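Long-range contacts in possible acyl-[acyl-carrier protein] desaturase DESA2 (acyl-[acp] desaturase) (stearoyl-acp desaturase) (Mycobacterium tuberculosis, PDB 1ZA0), which probably acts as a di-iron acyl-[acyl-carrier-protein] desaturase, introducing double bonds into acyl chains during mycobacterial fatty acid biosynthesis: residues 15-19 with 94-98; 51-55 with 122-126; 212-216 with 263-269. Residues are numbered along the deposited sequence.

Contact 1: residues 15-19 with 94-98; sequences EPVVE and DWWGR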
loop_
_atom_site.group_PDB
_atom_site.type_symbol
_atom_site.label_atom_id
_atom_site.label_comp_id
_atom_site.label_asym_id
_atom_site.label_seq_id
_atom_site.Cartn_x
_atom_site.Cartn_y
_atom_site.Cartn_z
ATOM N N GLU A 15 -0.032 -22.181 -10.578
ATOM C CA GLU A 15 -0.250 -21.586 -11.878
ATOM C C GLU A 15 -1.699 -21.472 -12.283
ATOM O O GLU A 15 -2.074 -20.455 -12.838
ATOM C CB GLU A 15 0.605 -22.275 -12.991
ATOM C CG GLU A 15 0.759 -21.424 -14.250
ATOM C CD GLU A 15 1.826 -20.273 -14.235
ATOM O OE1 GLU A 15 2.454 -19.919 -13.177
ATOM O OE2 GLU A 15 2.017 -19.690 -15.337
ATOM N N PRO A 16 -2.530 -22.471 -11.999
ATOM C CA PRO A 16 -3.944 -22.366 -12.333
ATOM C C PRO A 16 -4.632 -21.236 -11.503
ATOM O O PRO A 16 -5.565 -20.610 -12.005
ATOM C CB PRO A 16 -4.512 -23.743 -11.914
ATOM C CG PRO A 16 -3.324 -24.614 -11.757
ATOM C CD PRO A 16 -2.245 -23.716 -11.267
ATOM N N VAL A 17 -4.143 -21.017 -10.290
ATOM C CA VAL A 17 -4.694 -19.977 -9.408
ATOM C C VAL A 17 -4.252 -18.552 -9.869
ATOM O O VAL A 17 -5.062 -17.612 -9.935
ATOM C CB VAL A 17 -4.313 -20.219 -7.953
ATOM C CG1 VAL A 17 -4.976 -19.117 -7.005
ATOM C CG2 VAL A 17 -4.784 -21.590 -7.493
ATOM N N VAL A 18 -2.994 -18.438 -10.285
ATOM C CA VAL A 18 -2.467 -17.194 -10.841
ATOM C C VAL A 18 -3.240 -16.861 -12.065
ATOM O O VAL A 18 -3.687 -15.712 -12.252
ATOM C CB VAL A 18 -0.928 -17.333 -11.059
ATOM C CG1 VAL A 18 -0.316 -16.139 -11.722
ATOM C CG2 VAL A 18 -0.257 -17.534 -9.746
ATOM N N GLU A 19 -3.506 -17.887 -12.914
ATOM C CA GLU A 19 -4.222 -17.635 -14.160
ATOM C C GLU A 19 -5.612 -17.155 -13.919
ATOM O O GLU A 19 -6.112 -16.247 -14.597
ATOM C CB GLU A 19 -4.246 -18.954 -15.026
ATOM C CG GLU A 19 -5.106 -18.863 -16.285
ATOM C CD GLU A 19 -5.035 -20.102 -17.219
ATOM O OE1 GLU A 19 -4.496 -21.166 -16.837
ATOM O OE2 GLU A 19 -5.581 -20.013 -18.314
ATOM N N ASP A 94 4.924 -17.148 -18.475
ATOM C CA ASP A 94 4.502 -17.375 -17.094
ATOM C C ASP A 94 3.296 -16.436 -16.768
ATOM O O ASP A 94 3.366 -15.209 -16.982
ATOM C CB ASP A 94 5.665 -17.081 -16.134
ATOM C CG ASP A 94 5.756 -18.082 -14.972
ATOM O OD1 ASP A 94 5.513 -19.275 -15.211
ATOM O OD2 ASP A 94 6.101 -17.783 -13.798
ATOM N N TRP A 95 2.185 -17.018 -16.318
ATOM C CA TRP A 95 1.081 -16.226 -15.784
ATOM C C TRP A 95 1.587 -15.365 -14.604
ATOM O O TRP A 95 1.200 -14.205 -14.481
ATOM C CB TRP A 95 -0.097 -17.117 -15.369
ATOM C CG TRP A 95 -0.945 -17.554 -16.531
ATOM C CD1 TRP A 95 -0.929 -18.796 -17.153
ATOM C CD2 TRP A 95 -1.912 -16.773 -17.235
ATOM N NE1 TRP A 95 -1.834 -18.809 -18.187
ATOM C CE2 TRP A 95 -2.453 -17.592 -18.262
ATOM C CE3 TRP A 95 -2.406 -15.465 -17.090
ATOM C CZ2 TRP A 95 -3.442 -17.155 -19.127
ATOM C CZ3 TRP A 95 -3.378 -15.018 -17.965
ATOM C CH2 TRP A 95 -3.901 -15.872 -18.970
ATOM N N TRP A 96 2.454 -15.930 -13.767
ATOM C CA TRP A 96 3.012 -15.227 -12.640
ATOM C C TRP A 96 3.812 -14.028 -13.062
ATOM O O TRP A 96 3.789 -13.008 -12.368
ATOM C CB TRP A 96 3.860 -16.152 -11.772
ATOM C CG TRP A 96 4.684 -15.519 -10.682
ATOM C CD1 TRP A 96 6.061 -15.321 -10.698
ATOM C CD2 TRP A 96 4.235 -15.029 -9.401
ATOM N NE1 TRP A 96 6.469 -14.713 -9.532
ATOM C CE2 TRP A 96 5.378 -14.528 -8.714
ATOM C CE3 TRP A 96 2.992 -14.889 -8.796
ATOM C CZ2 TRP A 96 5.297 -13.944 -7.429
ATOM C CZ3 TRP A 96 2.919 -14.351 -7.501
ATOM C CH2 TRP A 96 4.059 -13.879 -6.837
ATOM N N GLY A 97 4.537 -14.140 -14.174
ATOM C CA GLY A 97 5.346 -13.020 -14.628
ATOM C C GLY A 97 4.446 -11.918 -15.139
ATOM O O GLY A 97 4.750 -10.727 -15.034
ATOM N N ARG A 98 3.358 -12.351 -15.732
ATOM C CA ARG A 98 2.328 -11.477 -16.228
ATOM C C ARG A 98 1.742 -10.722 -14.989
ATOM O O ARG A 98 1.627 -9.526 -15.027
ATOM C CB ARG A 98 1.249 -12.253 -16.992
ATOM C CG ARG A 98 1.440 -12.331 -18.496
ATOM C CD ARG A 98 0.244 -12.962 -19.234
#
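This is a helix-to-helix contact near the protein surface. It joins the N-terminal helix 9-27 to the first modelled turn of helix 95-121. One hydrogen bond crosses it: Trp95 N donates to Glu15 OE2 at 2.9 Å. That amide lies at the start of the modelled helix and finds its acceptor in a side chain of the other helix. The same oxygen, Glu15 OE2, lies 3.5 Å from Asp94 OD1, which places two like charges close together. One turn along, Glu19 lays its aliphatic part over a face of the Trp95 indole. Glu19 CB sits 3.7 Å from the centroid of the five-membered ring of Trp95, almost on the ring normal, a CH-pi contact. Val18 points at the partner helix. Val18 CG1 reaches Trp95 CB at 3.8 Å and Trp96 CB at 4.2 Å. Helix 95-121 carries Glu107, a ligand of the manganese seen here. The Trp96 side chain is about 13 Å from the ion, so the contact is not part of the metal site. Helix 176-206 packs against both partners: Val17, Val18 and Trp96 all touch its Leu199.

Contact 2: residues 51-55 with 122-126; sequences GRDWD and REVDP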
loop_
_atom_site.group_PDB
_atom_site.type_symbol
_atom_site.label_atom_id
_atom_site.label_comp_id
_atom_site.label_asym_id
_atom_site.label_seq_id
_atom_site.Cartn_x
_atom_site.Cartn_y
_atom_site.Cartn_z
ATOM N N GLY A 51 10.304 31.402 -11.412
ATOM C CA GLY A 51 9.080 31.503 -10.612
ATOM C C GLY A 51 9.472 31.710 -9.150
ATOM O O GLY A 51 10.353 32.514 -8.859
ATOM N N ARG A 52 8.876 30.936 -8.239
ATOM C CA ARG A 52 9.288 30.950 -6.833
ATOM C C ARG A 52 9.460 29.574 -6.215
ATOM O O ARG A 52 8.804 28.578 -6.602
ATOM C CB ARG A 52 8.266 31.713 -5.974
ATOM C CG ARG A 52 6.885 31.135 -5.966
ATOM C CD ARG A 52 5.817 31.964 -5.211
ATOM N NE ARG A 52 4.520 31.286 -5.299
ATOM C CZ ARG A 52 3.521 31.393 -4.426
ATOM N NH1 ARG A 52 3.641 32.154 -3.328
ATOM N NH2 ARG A 52 2.404 30.707 -4.640
ATOM N N ASP A 53 10.346 29.525 -5.220
ATOM C CA ASP A 53 10.589 28.292 -4.528
ATOM C C ASP A 53 9.481 28.068 -3.551
ATOM O O ASP A 53 8.576 28.909 -3.368
ATOM C CB ASP A 53 11.930 28.280 -3.825
ATOM C CG ASP A 53 13.065 27.916 -4.759
ATOM O OD1 ASP A 53 12.836 27.375 -5.875
ATOM O OD2 ASP A 53 14.231 28.156 -4.441
ATOM N N TRP A 54 9.481 26.868 -3.007
ATOM C CA TRP A 54 8.478 26.501 -2.039
ATOM C C TRP A 54 8.616 27.317 -0.763
ATOM O O TRP A 54 9.717 27.598 -0.325
ATOM C CB TRP A 54 8.609 25.026 -1.672
ATOM C CG TRP A 54 7.555 24.536 -0.730
ATOM C CD1 TRP A 54 6.270 24.169 -1.048
ATOM C CD2 TRP A 54 7.683 24.369 0.697
ATOM N NE1 TRP A 54 5.608 23.768 0.095
ATOM C CE2 TRP A 54 6.453 23.875 1.173
ATOM C CE3 TRP A 54 8.728 24.559 1.611
ATOM C CZ2 TRP A 54 6.226 23.592 2.532
ATOM C CZ3 TRP A 54 8.506 24.294 2.969
ATOM C CH2 TRP A 54 7.254 23.804 3.411
ATOM N N ASP A 55 7.487 27.626 -0.146
ATOM C CA ASP A 55 7.484 27.989 1.275
ATOM C C ASP A 55 6.200 27.502 1.975
ATOM O O ASP A 55 5.247 27.208 1.291
ATOM C CB ASP A 55 7.723 29.531 1.428
ATOM C CG ASP A 55 6.502 30.336 1.181
ATOM O OD1 ASP A 55 6.329 30.827 0.029
ATOM O OD2 ASP A 55 5.659 30.556 2.089
ATOM N N ARG A 122 2.262 22.042 -4.492
ATOM C CA ARG A 122 3.186 22.553 -3.467
ATOM C C ARG A 122 2.756 22.257 -2.019
ATOM O O ARG A 122 3.016 23.055 -1.098
ATOM C CB ARG A 122 3.316 24.107 -3.597
ATOM C CG ARG A 122 3.559 24.693 -5.031
ATOM C CD ARG A 122 4.940 24.675 -5.364
ATOM N NE ARG A 122 5.447 25.386 -6.593
ATOM C CZ ARG A 122 6.255 26.453 -6.569
ATOM N NH1 ARG A 122 6.541 27.091 -5.444
ATOM N NH2 ARG A 122 6.809 26.875 -7.690
ATOM N N GLU A 123 2.134 21.116 -1.799
ATOM C CA GLU A 123 1.583 20.811 -0.524
ATOM C C GLU A 123 2.656 20.342 0.427
ATOM O O GLU A 123 2.406 20.305 1.608
ATOM C CB GLU A 123 0.427 19.810 -0.654
ATOM C CG GLU A 123 -0.871 20.449 -1.165
ATOM C CD GLU A 123 -1.471 21.424 -0.106
ATOM O OE1 GLU A 123 -1.093 21.357 1.108
ATOM O OE2 GLU A 123 -2.224 22.314 -0.506
ATOM N N VAL A 124 3.806 19.910 -0.095
ATOM C CA VAL A 124 4.955 19.620 0.744
ATOM C C VAL A 124 6.210 20.204 0.092
ATOM O O VAL A 124 6.214 20.512 -1.065
ATOM C CB VAL A 124 5.133 18.089 1.007
ATOM C CG1 VAL A 124 3.891 17.513 1.672
ATOM C CG2 VAL A 124 5.364 17.354 -0.298
ATOM N N ASP A 125 7.243 20.411 0.887
ATOM C CA ASP A 125 8.535 20.860 0.392
ATOM C C ASP A 125 9.117 19.793 -0.521
ATOM O O ASP A 125 9.505 18.721 -0.040
ATOM C CB ASP A 125 9.439 21.072 1.599
ATOM C CG ASP A 125 10.810 21.653 1.237
ATOM O OD1 ASP A 125 11.105 21.922 0.042
ATOM O OD2 ASP A 125 11.619 21.870 2.157
ATOM N N PRO A 126 9.198 20.080 -1.824
ATOM C CA PRO A 126 9.626 19.061 -2.791
ATOM C C PRO A 126 11.119 18.742 -2.684
ATOM O O PRO A 126 11.563 17.626 -3.148
ATOM C CB PRO A 126 9.296 19.670 -4.147
ATOM C CG PRO A 126 9.301 21.178 -3.905
ATOM C CD PRO A 126 8.957 21.393 -2.456
#
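Arg122 makes the strongest polar links, using both its side chain and its backbone. Its guanidinium grips one carbonyl: Arg122 NH2 lies 2.8 Å and Arg122 NH1 2.9 Å from Arg52 O, and both bonds meet that oxygen near the guanidinium plane. The third hydrogen bond runs the other way. Trp54 NE1 donates to Arg122 O at 2.9 Å. Arg122 is the first residue to leave helical geometry after helix 95-121, and its phi is positive. The chain turns there, and its carbonyl accepts the hydrogen bond close to the indole plane. Beyond these bonds the contact is packing around Trp54. Asp125 CB lies over one face of the indole, 3.6 Å from the centroid of the six-membered ring of Trp54, a CH-pi contact. Pro126 CD meets Trp54 CB at 3.7 Å. Segment 122-126 thus meets the tryptophan at its edge and over one face. Both segments are irregular, so side-chain to backbone-carbonyl bonds, and packing on Trp54, join these two loops of the desaturase fold. Arg52 turns its own charge to a salt bridge with Glu44, while Phe46 makes a cation-pi contact with Arg122. Segment 51-55 belongs to the connection from helix 9-27 to helix 63-77. Segment 122-126 lies in the loop between helix 95-121 and helix 148-172, and its Val124 touches Thr66 and Glu70 of helix 63-77.

Contact 3: residues 212-216 with 263-269; sequences IAAIA and LAGEPSL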
loop_
_atom_site.group_PDB
_atom_site.type_symbol
_atom_site.label_atom_id
_atom_site.label_comp_id
_atom_site.label_asym_id
_atom_site.label_seq_id
_atom_site.Cartn_x
_atom_site.Cartn_y
_atom_site.Cartn_z
ATOM N N ILE A 212 0.643 -21.938 7.638
ATOM C CA ILE A 212 0.274 -21.539 8.976
ATOM C C ILE A 212 1.458 -20.960 9.754
ATOM O O ILE A 212 1.306 -19.916 10.423
ATOM C CB ILE A 212 -0.468 -22.693 9.755
ATOM C CG1 ILE A 212 -1.838 -22.961 9.097
ATOM C CG2 ILE A 212 -0.676 -22.345 11.222
ATOM C CD1 ILE A 212 -2.636 -24.148 9.653
ATOM N N ALA A 213 2.607 -21.620 9.670
ATOM C CA ALA A 213 3.801 -21.138 10.341
ATOM C C ALA A 213 4.229 -19.785 9.800
ATOM O O ALA A 213 4.648 -18.965 10.554
ATOM C CB ALA A 213 4.969 -22.147 10.174
ATOM N N ALA A 214 4.144 -19.614 8.492
ATOM C CA ALA A 214 4.449 -18.343 7.871
ATOM C C ALA A 214 3.474 -17.256 8.371
ATOM O O ALA A 214 3.897 -16.163 8.707
ATOM C CB ALA A 214 4.448 -18.476 6.389
ATOM N N ILE A 215 2.196 -17.577 8.516
ATOM C CA ILE A 215 1.224 -16.596 8.956
ATOM C C ILE A 215 1.489 -16.223 10.392
ATOM O O ILE A 215 1.434 -15.024 10.771
ATOM C CB ILE A 215 -0.236 -17.124 8.739
ATOM C CG1 ILE A 215 -0.526 -17.279 7.249
ATOM C CG2 ILE A 215 -1.229 -16.188 9.445
ATOM C CD1 ILE A 215 -1.784 -18.106 6.912
ATOM N N ALA A 216 1.822 -17.220 11.210
ATOM C CA ALA A 216 2.164 -16.957 12.615
ATOM C C ALA A 216 3.353 -16.028 12.756
ATOM O O ALA A 216 3.307 -15.068 13.521
ATOM C CB ALA A 216 2.432 -18.288 13.376
ATOM N N LEU A 263 -8.942 -19.185 9.688
ATOM C CA LEU A 263 -7.976 -19.693 10.664
ATOM C C LEU A 263 -8.149 -19.147 12.071
ATOM O O LEU A 263 -7.207 -19.226 12.853
ATOM C CB LEU A 263 -6.545 -19.432 10.181
ATOM C CG LEU A 263 -6.167 -20.124 8.878
ATOM C CD1 LEU A 263 -4.829 -19.628 8.364
ATOM C CD2 LEU A 263 -6.205 -21.667 8.997
ATOM N N ALA A 264 -9.299 -18.533 12.363
ATOM C CA ALA A 264 -9.472 -17.783 13.616
ATOM C C ALA A 264 -9.280 -18.644 14.868
ATOM O O ALA A 264 -8.775 -18.147 15.861
ATOM C CB ALA A 264 -10.846 -17.046 13.680
ATOM N N GLY A 265 -9.636 -19.923 14.795
ATOM C CA GLY A 265 -9.488 -20.835 15.919
ATOM C C GLY A 265 -8.305 -21.766 15.819
ATOM O O GLY A 265 -8.155 -22.695 16.593
ATOM N N GLU A 266 -7.483 -21.576 14.809
ATOM C CA GLU A 266 -6.224 -22.290 14.705
ATOM C C GLU A 266 -5.373 -22.049 15.948
ATOM O O GLU A 266 -5.143 -20.894 16.309
ATOM C CB GLU A 266 -5.490 -21.806 13.463
ATOM C CG GLU A 266 -4.214 -22.517 13.124
ATOM C CD GLU A 266 -4.430 -24.000 12.825
ATOM O OE1 GLU A 266 -5.500 -24.400 12.248
ATOM O OE2 GLU A 266 -3.507 -24.747 13.176
ATOM N N PRO A 267 -4.967 -23.116 16.668
ATOM C CA PRO A 267 -4.302 -22.938 17.975
ATOM C C PRO A 267 -3.110 -21.949 18.008
ATOM O O PRO A 267 -3.093 -21.095 18.865
ATOM C CB PRO A 267 -3.847 -24.378 18.359
ATOM C CG PRO A 267 -4.772 -25.299 17.614
ATOM C CD PRO A 267 -5.138 -24.547 16.328
ATOM N N SER A 268 -2.163 -22.052 17.101
ATOM C CA SER A 268 -0.972 -21.170 17.099
ATOM C C SER A 268 -1.198 -19.712 16.607
ATOM O O SER A 268 -0.241 -18.927 16.465
ATOM C CB SER A 268 0.105 -21.799 16.236
ATOM O OG SER A 268 -0.162 -21.578 14.863
ATOM N N LEU A 269 -2.450 -19.360 16.314
ATOM C CA LEU A 269 -2.796 -18.028 15.795
ATOM C C LEU A 269 -3.878 -17.337 16.609
ATOM O O LEU A 269 -4.162 -16.185 16.355
ATOM C CB LEU A 269 -3.304 -18.129 14.345
ATOM C CG LEU A 269 -2.392 -18.759 13.284
ATOM C CD1 LEU A 269 -3.162 -18.919 11.980
ATOM C CD2 LEU A 269 -1.109 -17.943 13.088
#
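Leu269 is the main bump on the loop side. Leu269 CD2 settles against the small residue Ala216, 3.5 Å from Ala216 CA and 3.6 Å from Ala216 CB. The short alanine leaves a shallow hollow there, and Ile212 and Ile215 help to line it. Leu269 CD2 is 4.0 Å from Ile215 CG2, and Leu269 CD1 is 4.3 Å from Ile212 CG2. In return Ile212 projects from the helix into the concave side of the loop. Ile212 CD1 lies 3.6 Å from Glu266 CD and 4.4 Å from Leu263 CD2, while Ile212 CG2 comes within 3.8 Å of Ser268 OG. The hollow that takes it exists because the chain curls. A type I beta turn runs from Leu263 to Glu266, closed by Glu266 N to Leu263 O at 3.1 Å, and Leu269 N bonds back to Glu266 O, also at 3.1 Å. This is a C-terminal loop of the ferritin-like desaturase fold, following helix 247-260 and packed on one flank of helix 208-221. The fit is apolar for the most part. Leu263 adds a second bump, with Leu263 CD1 3.7 Å from Ile215 CD1. Neighbouring helices add to the buried side. Ile258 of helix 247-260 touches Ile215, Leu263 and Leu269. Leu204 of helix 176-206 touches Ile212 and Leu263, and Val153 and Phe157 of helix 148-172 meet Ile215.

Overall arrangement
From the N terminus, helix 9-27 supplies the first half of contact 1. The chain then passes through residues 51-55, the first half of contact 2, before returning at 94-98 to close contact 1. Contact 2 closes afterwards, at 122-126, so the two cross. Helix 95-121 links their second halves and spans much of the 44 Å between their centres, which lie on opposite sides of the chain's centre. Contact 3 follows in series and closes the stretch 217-262, which holds helices 233-241 and 247-260. Contact 1 ties the N-terminal helix to helix 95-121, contact 2 ties two interhelical loops together, and contact 3 ties the C-terminal loop to helix 208-221.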